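Local atomic coordinates of lactate dehydrogenase (Eimeria maxima, PDB entry 6CT6), a protein that probably catalyses the NADH-dependent interconversion of pyruvate and lactate, and is seen here with the cofactor and oxamate, a pyruvate analogue, bound. Residues Gly157-Asp160 with Ser161-Leu164; Asn220-Tyr223 with Asn224-Gln228; Gly230-Ile233 with Val234-Leu237. All blocks are in the same frame, centred on the assembly; numbering follows the deposited sequence.

How the contacts relate
The three contacts follow one another in series, and none nests in or crosses another. Each lies within a continuous run of helix, so none closes a loop. Contact 1 comes first, in the opening turns of helix 157-172, just after strand 152-155. Contacts 2 and 3 both belong to helix 216-237, contact 2 near its start and contact 3 at its end. L164 of contact 1 packs on I222 and T226 of contact 2. R163 of contact 1 packs on I233 of contact 3. The two helices are thus tied together beside the oxamate site, while contact 2 reaches outward to a bound glucose. Contacts 1 and 3 also touch the second subunit.

Contact 1 (Gly157-Asp160 with Ser161-Leu164); sequences GMLD and SSRL. With OXM (oxamic acid), chain F.
The guanidinium of R163 has L159 over one face, and oxamate and a water at its edge. The two residues are an i to i+4 pair on helix 157-172 of the C-terminal alpha/beta domain, at the oxamate pocket. L159 CG stands over the middle of the group, with R163 CZ 3.7 Å away. The methyls spread to the two sides of this point: CD1 of L159 is 3.7 Å from R163 NE, and CD2 is 3.7 Å from R163 NH2. L159 has its CG turned away from its own backbone N (chi1 169°), and its end thereby comes nearer to the residue one turn on. R163 runs extended from CG to NE.

At the edge, the carboxylate of oxamate lies in the guanidinium plane. R163 NH1 donates to oxamate O2 at 3.0 Å, and R163 NH2 donates to oxamate O3 at 3.0 Å. Each bond is nearly straight (168°). Two bonds in one plane fix the rotation of the carboxylate. R100, H187 and N132 also bond oxamate, and the NADH touches L159.

D160 stands at an oblique angle to R163, its carboxylate plane turned 49° from the guanidinium. D160 OD1 and R163 NH1 form a long salt bridge, 3.8 Å. The edge water accepts from R163 NH1 at 3.0 Å and also meets D160 OD1, at a doubtfully short distance. The firmer partner of D160 is H187, whose ND1 bonds OD2. This matches the Asp-His pair of the family.

The two serines turn back onto helix carbonyls. G157 O accepts both S161 N and S161 OG, which arrive from opposite faces of its plane. S161 OG also bonds V183 N of strand 179-184. S162 OG, lying between its backbone N and carbonyl carbon, reaches L159 O at 2.7 Å.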
ATOM      1  N   GLY B 157      16.511   4.535  10.686  1.00 28.08           N
ATOM      2  CA  GLY B 157      17.728   4.515   9.888  1.00 30.55           C
ATOM      3  C   GLY B 157      17.561   3.803   8.558  1.00 29.32           C
ATOM      4  O   GLY B 157      18.134   4.215   7.546  1.00 26.66           O
ATOM      5  N   MET B 158      16.782   2.719   8.539  1.00 26.99           N
ATOM      6  CA  MET B 158      16.547   2.010   7.285  1.00 29.57           C
ATOM      7  C   MET B 158      15.907   2.927   6.251  1.00 28.57           C
ATOM      8  O   MET B 158      16.283   2.905   5.073  1.00 26.85           O
ATOM      9  CB  MET B 158      15.672   0.779   7.529  1.00 23.77           C
ATOM     10  CG  MET B 158      15.377  -0.038   6.273  1.00 34.63           C
ATOM     11  SD  MET B 158      16.880  -0.670   5.503  1.00 33.86           S
ATOM     12  CE  MET B 158      16.198  -1.744   4.240  1.00 37.73           C
ATOM     13  N   LEU B 159      14.943   3.747   6.677  1.00 26.66           N
ATOM     14  CA  LEU B 159      14.301   4.689   5.767  1.00 27.28           C
ATOM     15  C   LEU B 159      15.264   5.792   5.347  1.00 24.39           C
ATOM     16  O   LEU B 159      15.402   6.092   4.155  1.00 25.46           O
ATOM     17  CB  LEU B 159      13.064   5.294   6.431  1.00 26.89           C
ATOM     18  CG  LEU B 159      12.418   6.484   5.715  1.00 24.20           C
ATOM     19  CD1 LEU B 159      11.752   6.052   4.420  1.00 25.61           C
ATOM     20  CD2 LEU B 159      11.430   7.168   6.631  1.00 30.51           C
ATOM     21  N   ASP B 160      15.914   6.435   6.319  1.00 25.58           N
ATOM     22  CA  ASP B 160      16.870   7.487   5.991  1.00 26.58           C
ATOM     23  C   ASP B 160      17.990   6.948   5.109  1.00 27.34           C
ATOM     24  O   ASP B 160      18.390   7.597   4.132  1.00 28.81           O
ATOM     25  CB  ASP B 160      17.435   8.093   7.278  1.00 26.94           C
ATOM     26  CG  ASP B 160      16.383   8.840   8.084  1.00 32.07           C
ATOM     27  OD1 ASP B 160      15.542   9.525   7.466  1.00 32.98           O
ATOM     28  OD2 ASP B 160      16.394   8.737   9.331  1.00 30.99           O
ATOM     29  N   SER B 161      18.503   5.758   5.432  1.00 27.37           N
ATOM     30  CA  SER B 161      19.554   5.151   4.621  1.00 29.23           C
ATOM     31  C   SER B 161      19.065   4.844   3.210  1.00 30.56           C
ATOM     32  O   SER B 161      19.819   4.995   2.239  1.00 26.36           O
ATOM     33  CB  SER B 161      20.061   3.877   5.292  1.00 27.25           C
ATOM     34  OG  SER B 161      20.644   4.160   6.553  1.00 30.54           O
ATOM     35  N   SER B 162      17.808   4.407   3.072  1.00 28.65           N
ATOM     36  CA  SER B 162      17.293   4.077   1.747  1.00 27.17           C
ATOM     37  C   SER B 162      17.234   5.305   0.854  1.00 27.94           C
ATOM     38  O   SER B 162      17.380   5.191  -0.369  1.00 31.58           O
ATOM     39  CB  SER B 162      15.906   3.445   1.852  1.00 33.05           C
ATOM     40  OG  SER B 162      14.914   4.429   2.103  1.00 34.61           O
ATOM     41  N   ARG B 163      17.024   6.482   1.444  1.00 28.00           N
ATOM     42  CA  ARG B 163      16.967   7.710   0.661  1.00 29.01           C
ATOM     43  C   ARG B 163      18.359   8.130   0.205  1.00 27.66           C
ATOM     44  O   ARG B 163      18.558   8.499  -0.958  1.00 30.83           O
ATOM     45  CB  ARG B 163      16.294   8.804   1.492  1.00 30.29           C
ATOM     46  CG  ARG B 163      14.854   8.458   1.857  1.00 29.42           C
ATOM     47  CD  ARG B 163      14.293   9.337   2.955  1.00 28.74           C
ATOM     48  NE  ARG B 163      12.832   9.269   3.005  1.00 29.54           N
ATOM     49  CZ  ARG B 163      12.091   9.724   4.011  1.00 30.37           C
ATOM     50  NH1 ARG B 163      12.664  10.279   5.071  1.00 29.86           N
ATOM     51  NH2 ARG B 163      10.770   9.620   3.962  1.00 31.97           N
ATOM     52  N   LEU B 164      19.336   8.081   1.112  1.00 27.70           N
ATOM     53  CA  LEU B 164      20.729   8.267   0.721  1.00 31.12           C
ATOM     54  C   LEU B 164      21.108   7.319  -0.409  1.00 29.78           C
ATOM     55  O   LEU B 164      21.695   7.735  -1.416  1.00 27.20           O
ATOM     56  CB  LEU B 164      21.643   8.050   1.929  1.00 29.36           C
ATOM     57  CG  LEU B 164      23.145   7.990   1.637  1.00 29.91           C
ATOM     58  CD1 LEU B 164      23.631   9.284   0.997  1.00 31.84           C
ATOM     59  CD2 LEU B 164      23.917   7.697   2.913  1.00 33.05           C
TER
HETATM   60  C1  OXM F 403       9.057  11.448   8.620  1.00 64.51           C
HETATM   61  N1  OXM F 403       7.934  12.336   8.356  1.00 58.84           N
HETATM   62  O1  OXM F 403       9.305  11.118   9.736  1.00 54.44           O
HETATM   63  C2  OXM F 403       9.923  10.938   7.466  1.00 46.67           C
HETATM   64  O2  OXM F 403      11.177  11.005   7.540  1.00 38.52           O
HETATM   65  O3  OXM F 403       9.387  10.444   6.440  1.00 31.58           O
HETATM   66  O   HOH W   1      15.423  11.142   5.678  1.00 34.93           O

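Contact 2 (Asn220-Tyr223 with Asn224-Gln228); sequences NNIY and NKTKQ. With GLC (alpha-D-glucopyranose), chain E.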
ATOM      1  N   ASN B 220      27.781  16.635  -1.756  1.00 41.25           N
ATOM      2  CA  ASN B 220      27.261  17.581  -0.775  1.00 45.33           C
ATOM      3  C   ASN B 220      25.758  17.764  -0.927  1.00 36.99           C
ATOM      4  O   ASN B 220      25.036  17.874   0.070  1.00 40.69           O
ATOM      5  CB  ASN B 220      27.970  18.928  -0.900  1.00 51.70           C
ATOM      6  CG  ASN B 220      27.334  19.996  -0.033  1.00 65.55           C
ATOM      7  OD1 ASN B 220      27.604  20.080   1.164  1.00 60.48           O
ATOM      8  ND2 ASN B 220      26.473  20.812  -0.634  1.00 59.53           N
ATOM      9  N   ASN B 221      25.269  17.804  -2.167  1.00 38.76           N
ATOM     10  CA  ASN B 221      23.837  17.975  -2.389  1.00 39.44           C
ATOM     11  C   ASN B 221      23.055  16.786  -1.847  1.00 42.30           C
ATOM     12  O   ASN B 221      21.982  16.955  -1.254  1.00 40.19           O
ATOM     13  CB  ASN B 221      23.564  18.167  -3.879  1.00 39.66           C
ATOM     14  CG  ASN B 221      22.166  18.682  -4.154  1.00 54.12           C
ATOM     15  OD1 ASN B 221      21.543  19.315  -3.301  1.00 53.16           O
ATOM     16  ND2 ASN B 221      21.666  18.416  -5.355  1.00 68.92           N
ATOM     17  N   ILE B 222      23.585  15.574  -2.031  1.00 35.51           N
ATOM     18  CA  ILE B 222      22.906  14.372  -1.560  1.00 31.13           C
ATOM     19  C   ILE B 222      22.879  14.335  -0.039  1.00 31.84           C
ATOM     20  O   ILE B 222      21.883  13.922   0.568  1.00 30.09           O
ATOM     21  CB  ILE B 222      23.585  13.124  -2.154  1.00 30.30           C
ATOM     22  CG1 ILE B 222      23.268  13.024  -3.651  1.00 31.41           C
ATOM     23  CG2 ILE B 222      23.161  11.855  -1.402  1.00 30.41           C
ATOM     24  CD1 ILE B 222      24.069  11.972  -4.387  1.00 34.51           C
ATOM     25  N   TYR B 223      23.977  14.748   0.599  1.00 32.71           N
ATOM     26  CA  TYR B 223      24.004  14.858   2.054  1.00 36.79           C
ATOM     27  C   TYR B 223      22.871  15.747   2.549  1.00 34.36           C
ATOM     28  O   TYR B 223      22.157  15.395   3.496  1.00 32.15           O
ATOM     29  CB  TYR B 223      25.364  15.403   2.488  1.00 38.52           C
ATOM     30  CG  TYR B 223      25.530  15.648   3.973  1.00 38.89           C
ATOM     31  CD1 TYR B 223      25.984  14.645   4.816  1.00 36.75           C
ATOM     32  CD2 TYR B 223      25.265  16.895   4.524  1.00 40.90           C
ATOM     33  CE1 TYR B 223      26.153  14.868   6.171  1.00 39.17           C
ATOM     34  CE2 TYR B 223      25.429  17.129   5.877  1.00 41.46           C
ATOM     35  CZ  TYR B 223      25.875  16.111   6.696  1.00 44.94           C
ATOM     36  OH  TYR B 223      26.042  16.334   8.044  1.00 44.51           O
ATOM     37  N   ASN B 224      22.680  16.898   1.903  1.00 34.25           N
ATOM     38  CA  ASN B 224      21.615  17.813   2.298  1.00 36.50           C
ATOM     39  C   ASN B 224      20.247  17.243   1.949  1.00 34.89           C
ATOM     40  O   ASN B 224      19.320  17.280   2.768  1.00 34.78           O
ATOM     41  CB  ASN B 224      21.813  19.168   1.618  1.00 42.82           C
ATOM     42  CG  ASN B 224      23.054  19.887   2.103  1.00 44.08           C
ATOM     43  OD1 ASN B 224      23.408  19.812   3.279  1.00 40.83           O
ATOM     44  ND2 ASN B 224      23.726  20.587   1.195  1.00 49.70           N
ATOM     45  N   LYS B 225      20.096  16.721   0.731  1.00 36.94           N
ATOM     46  CA  LYS B 225      18.796  16.217   0.310  1.00 38.92           C
ATOM     47  C   LYS B 225      18.339  15.048   1.174  1.00 36.67           C
ATOM     48  O   LYS B 225      17.135  14.879   1.396  1.00 37.65           O
ATOM     49  CB  LYS B 225      18.840  15.827  -1.170  1.00 33.87           C
ATOM     50  CG  LYS B 225      18.713  17.020  -2.127  1.00 42.16           C
ATOM     51  CD  LYS B 225      17.327  17.665  -2.019  1.00 61.37           C
ATOM     52  CE  LYS B 225      17.199  18.973  -2.792  1.00 63.67           C
ATOM     53  NZ  LYS B 225      15.953  19.690  -2.392  1.00 55.66           N
ATOM     54  N   THR B 226      19.276  14.250   1.691  1.00 34.36           N
ATOM     55  CA  THR B 226      18.904  13.161   2.591  1.00 32.03           C
ATOM     56  C   THR B 226      18.237  13.697   3.852  1.00 33.61           C
ATOM     57  O   THR B 226      17.192  13.191   4.280  1.00 32.80           O
ATOM     58  CB  THR B 226      20.138  12.329   2.949  1.00 29.67           C
ATOM     59  OG1 THR B 226      20.690  11.751   1.758  1.00 34.30           O
ATOM     60  CG2 THR B 226      19.779  11.216   3.933  1.00 30.36           C
ATOM     61  N   LYS B 227      18.835  14.717   4.471  1.00 36.11           N
ATOM     62  CA  LYS B 227      18.249  15.294   5.676  1.00 35.99           C
ATOM     63  C   LYS B 227      16.898  15.939   5.388  1.00 32.51           C
ATOM     64  O   LYS B 227      16.036  15.998   6.273  1.00 36.68           O
ATOM     65  CB  LYS B 227      19.206  16.324   6.285  1.00 37.02           C
ATOM     66  CG  LYS B 227      20.581  15.772   6.651  1.00 39.15           C
ATOM     67  CD  LYS B 227      21.622  16.881   6.770  1.00 43.82           C
ATOM     68  CE  LYS B 227      21.455  17.693   8.045  1.00 49.27           C
ATOM     69  NZ  LYS B 227      22.422  17.277   9.097  1.00 52.89           N
ATOM     70  N   GLN B 228      16.692  16.416   4.162  1.00 34.26           N
ATOM     71  CA  GLN B 228      15.485  17.151   3.795  1.00 40.16           C
ATOM     72  C   GLN B 228      14.373  16.268   3.241  1.00 36.57           C
ATOM     73  O   GLN B 228      13.245  16.751   3.083  1.00 31.54           O
ATOM     74  CB  GLN B 228      15.825  18.220   2.748  1.00 35.09           C
ATOM     75  CG  GLN B 228      16.767  19.302   3.242  1.00 41.18           C
ATOM     76  CD  GLN B 228      17.474  20.022   2.109  1.00 47.48           C
ATOM     77  OE1 GLN B 228      17.067  19.936   0.950  1.00 53.00           O
ATOM     78  NE2 GLN B 228      18.548  20.728   2.441  1.00 49.49           N
TER
HETATM   79  C1  GLC E 402      29.522  16.723   6.115  1.00 60.79           C
HETATM   80  C2  GLC E 402      30.100  15.293   5.823  1.00 58.94           C
HETATM   81  C3  GLC E 402      30.929  15.297   4.520  1.00 60.13           C
HETATM   82  C4  GLC E 402      30.019  15.840   3.451  1.00 59.24           C
HETATM   83  C5  GLC E 402      29.869  17.314   3.768  1.00 61.65           C
HETATM   84  C6  GLC E 402      29.108  17.908   2.568  1.00 60.76           C
HETATM   85  O1  GLC E 402      30.473  17.472   6.817  1.00 68.96           O
HETATM   86  O2  GLC E 402      30.932  14.876   6.872  1.00 64.85           O
HETATM   87  O3  GLC E 402      31.266  13.981   4.181  1.00 57.15           O
HETATM   88  O4  GLC E 402      30.653  15.727   2.204  1.00 61.40           O
HETATM   89  O5  GLC E 402      29.082  17.444   4.938  1.00 55.46           O
HETATM   90  O6  GLC E 402      27.950  17.141   2.376  1.00 68.75           O
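Y223 meets K227 one turn on, and the adjacent N224, in helix 216-237 of the C-terminal alpha/beta domain of the lactate dehydrogenase fold. Ring and sugar contacts come first. Over one face of the Y223 ring lies a bound glucose, its O5 3.7 Å above the centre. N224 OD1 sits at the ring edge, near its plane. N220 OD1 lies beside C6 and O6 of the sugar. E304 OE2 is also hydrogen-bonded to the glucose.

The apolar contacts are fewer. The extended chi2 of K227 (160°) brings its CD to 3.9 Å from CE2 of Y223. I222 and T226 turn to another side of the helix, where I222 packs on I168, and T226 on M167 and P193.

Among the polar ends, K227 bends at chi3 and chi4, which turns NZ towards Y223 OH, 3.9 Å away. M191 O holds that NZ. The ND2 groups of N220 and N224 are neighbours at 3.3 Å but are not hydrogen-bonded, and their amide planes stand 87° apart.

Backbone bonds complete the helix. N224 N donates to N220 O, and K225 N donates to N221 O at 2.7 Å. I222 O takes two donors from one residue, T226 N and T226 OG1. The hydroxyl lies anti to its own carbonyl carbon (chi1 -61°), which turns OG1 back to I222 O. T226 N and T226 OG1 approach I222 O from opposite faces of its carbonyl plane, with OG1 at 2.7 Å.

Contact 3 (Gly230-Ile233 with Val234-Leu237); sequences GGDI and VRLL
D232 and R235 form a local salt bridge in the last two turns of helix 216-237, and I233 and L237 form an apolar pair there. The helix is kinked at G230 and G231, where these last two turns begin: the N atoms of both glycines make no bond to the turn before. From G230 onward the i to i+4 pattern is regular. V234 N bonds G230 O, R235 N bonds G231 O, L236 N bonds D232 O and L237 N bonds I233 O. The last of these is nearly straight, at 2.9 Å. G230 itself touches oxamate, so the kink lies at the substrate site.

D232 and R235 point the same way, side by side. R235 NH2 donates to D232 OD1 at 3.0 Å. The oxygen lies at the guanidinium edge, in its plane. The arginine meets it from above the carboxylate plane, and the two flat groups are turned 76° apart. A bend at chi3 of R235 (51°) curls the arginine back towards D232. A water bridges the same pair, accepting from R235 NE at 2.6 Å and donating to D232 OD1 at 3.1 Å. D232 OD2 makes a long, weak ion pair with K225 NZ.

I233 CG2 meets L237 CD1 at 3.6 Å. V234 CG2 rests 3.4 Å from G230 O, and V234 also packs on W98 and S241. In the second subunit, M51 packs on D232 and I233, G48 on L236 and K49 on L237.

Both the apolar pair and D232 thus border the second subunit, while R235 is the exposed partner. The ion pair, joined through one carboxylate oxygen and a water, is probably moderated by solvent.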
ATOM      1  N   GLY B 230      12.321  13.899   4.187  1.00 30.52           N
ATOM      2  CA  GLY B 230      11.050  13.772   4.880  1.00 36.98           C
ATOM      3  C   GLY B 230      10.198  15.016   4.743  1.00 39.39           C
ATOM      4  O   GLY B 230       9.019  14.944   4.390  1.00 36.27           O
ATOM      5  N   GLY B 231      10.792  16.181   5.011  1.00 38.01           N
ATOM      6  CA  GLY B 231      10.065  17.427   4.846  1.00 36.60           C
ATOM      7  C   GLY B 231       9.683  17.692   3.404  1.00 36.65           C
ATOM      8  O   GLY B 231       8.616  18.243   3.127  1.00 37.22           O
ATOM      9  N   ASP B 232      10.551  17.305   2.464  1.00 35.44           N
ATOM     10  CA  ASP B 232      10.223  17.459   1.049  1.00 36.84           C
ATOM     11  C   ASP B 232       8.956  16.693   0.695  1.00 35.69           C
ATOM     12  O   ASP B 232       8.118  17.183  -0.070  1.00 35.76           O
ATOM     13  CB  ASP B 232      11.388  16.984   0.177  1.00 41.47           C
ATOM     14  CG  ASP B 232      12.531  17.978   0.135  1.00 43.72           C
ATOM     15  OD1 ASP B 232      12.298  19.168   0.438  1.00 45.76           O
ATOM     16  OD2 ASP B 232      13.660  17.575  -0.212  1.00 43.95           O
ATOM     17  N   ILE B 233       8.798  15.488   1.245  1.00 35.00           N
ATOM     18  CA  ILE B 233       7.609  14.691   0.959  1.00 32.57           C
ATOM     19  C   ILE B 233       6.382  15.321   1.606  1.00 31.67           C
ATOM     20  O   ILE B 233       5.313  15.400   0.993  1.00 29.70           O
ATOM     21  CB  ILE B 233       7.822  13.238   1.427  1.00 32.82           C
ATOM     22  CG1 ILE B 233       8.878  12.552   0.547  1.00 33.76           C
ATOM     23  CG2 ILE B 233       6.509  12.456   1.394  1.00 30.52           C
ATOM     24  CD1 ILE B 233       9.294  11.167   1.023  1.00 30.47           C
ATOM     25  N   VAL B 234       6.513  15.768   2.857  1.00 32.18           N
ATOM     26  CA  VAL B 234       5.416  16.454   3.538  1.00 37.49           C
ATOM     27  C   VAL B 234       4.907  17.611   2.687  1.00 38.44           C
ATOM     28  O   VAL B 234       3.697  17.801   2.517  1.00 39.14           O
ATOM     29  CB  VAL B 234       5.875  16.936   4.928  1.00 41.69           C
ATOM     30  CG1 VAL B 234       4.889  17.944   5.522  1.00 40.32           C
ATOM     31  CG2 VAL B 234       6.051  15.752   5.864  1.00 39.51           C
ATOM     32  N   ARG B 235       5.831  18.404   2.142  1.00 36.40           N
ATOM     33  CA  ARG B 235       5.439  19.588   1.385  1.00 39.82           C
ATOM     34  C   ARG B 235       4.671  19.214   0.123  1.00 42.60           C
ATOM     35  O   ARG B 235       3.682  19.866  -0.229  1.00 34.77           O
ATOM     36  CB  ARG B 235       6.680  20.408   1.032  1.00 43.97           C
ATOM     37  CG  ARG B 235       6.448  21.477  -0.022  1.00 55.58           C
ATOM     38  CD  ARG B 235       7.657  22.384  -0.152  1.00 63.25           C
ATOM     39  NE  ARG B 235       8.891  21.621  -0.328  1.00 64.94           N
ATOM     40  CZ  ARG B 235       9.306  21.117  -1.486  1.00 68.13           C
ATOM     41  NH1 ARG B 235       8.589  21.286  -2.592  1.00 67.31           N
ATOM     42  NH2 ARG B 235      10.442  20.437  -1.542  1.00 64.45           N
ATOM     43  N   LEU B 236       5.111  18.164  -0.572  1.00 34.67           N
ATOM     44  CA  LEU B 236       4.488  17.780  -1.833  1.00 37.13           C
ATOM     45  C   LEU B 236       3.141  17.104  -1.612  1.00 37.03           C
ATOM     46  O   LEU B 236       2.188  17.348  -2.363  1.00 37.77           O
ATOM     47  CB  LEU B 236       5.424  16.855  -2.612  1.00 36.70           C
ATOM     48  CG  LEU B 236       6.744  17.475  -3.071  1.00 42.20           C
ATOM     49  CD1 LEU B 236       7.712  16.396  -3.526  1.00 37.71           C
ATOM     50  CD2 LEU B 236       6.488  18.472  -4.187  1.00 36.80           C
ATOM     51  N   LEU B 237       3.046  16.246  -0.594  1.00 35.86           N
ATOM     52  CA  LEU B 237       1.787  15.569  -0.310  1.00 36.12           C
ATOM     53  C   LEU B 237       0.688  16.554   0.059  1.00 44.22           C
ATOM     54  O   LEU B 237      -0.485  16.323  -0.259  1.00 44.07           O
ATOM     55  CB  LEU B 237       1.978  14.561   0.821  1.00 36.12           C
ATOM     56  CG  LEU B 237       2.740  13.275   0.497  1.00 31.05           C
ATOM     57  CD1 LEU B 237       2.913  12.464   1.768  1.00 30.71           C
ATOM     58  CD2 LEU B 237       2.016  12.458  -0.563  1.00 35.71           C
TER
HETATM   59  O   HOH W   2      10.474  21.350   1.682  1.00 53.55           O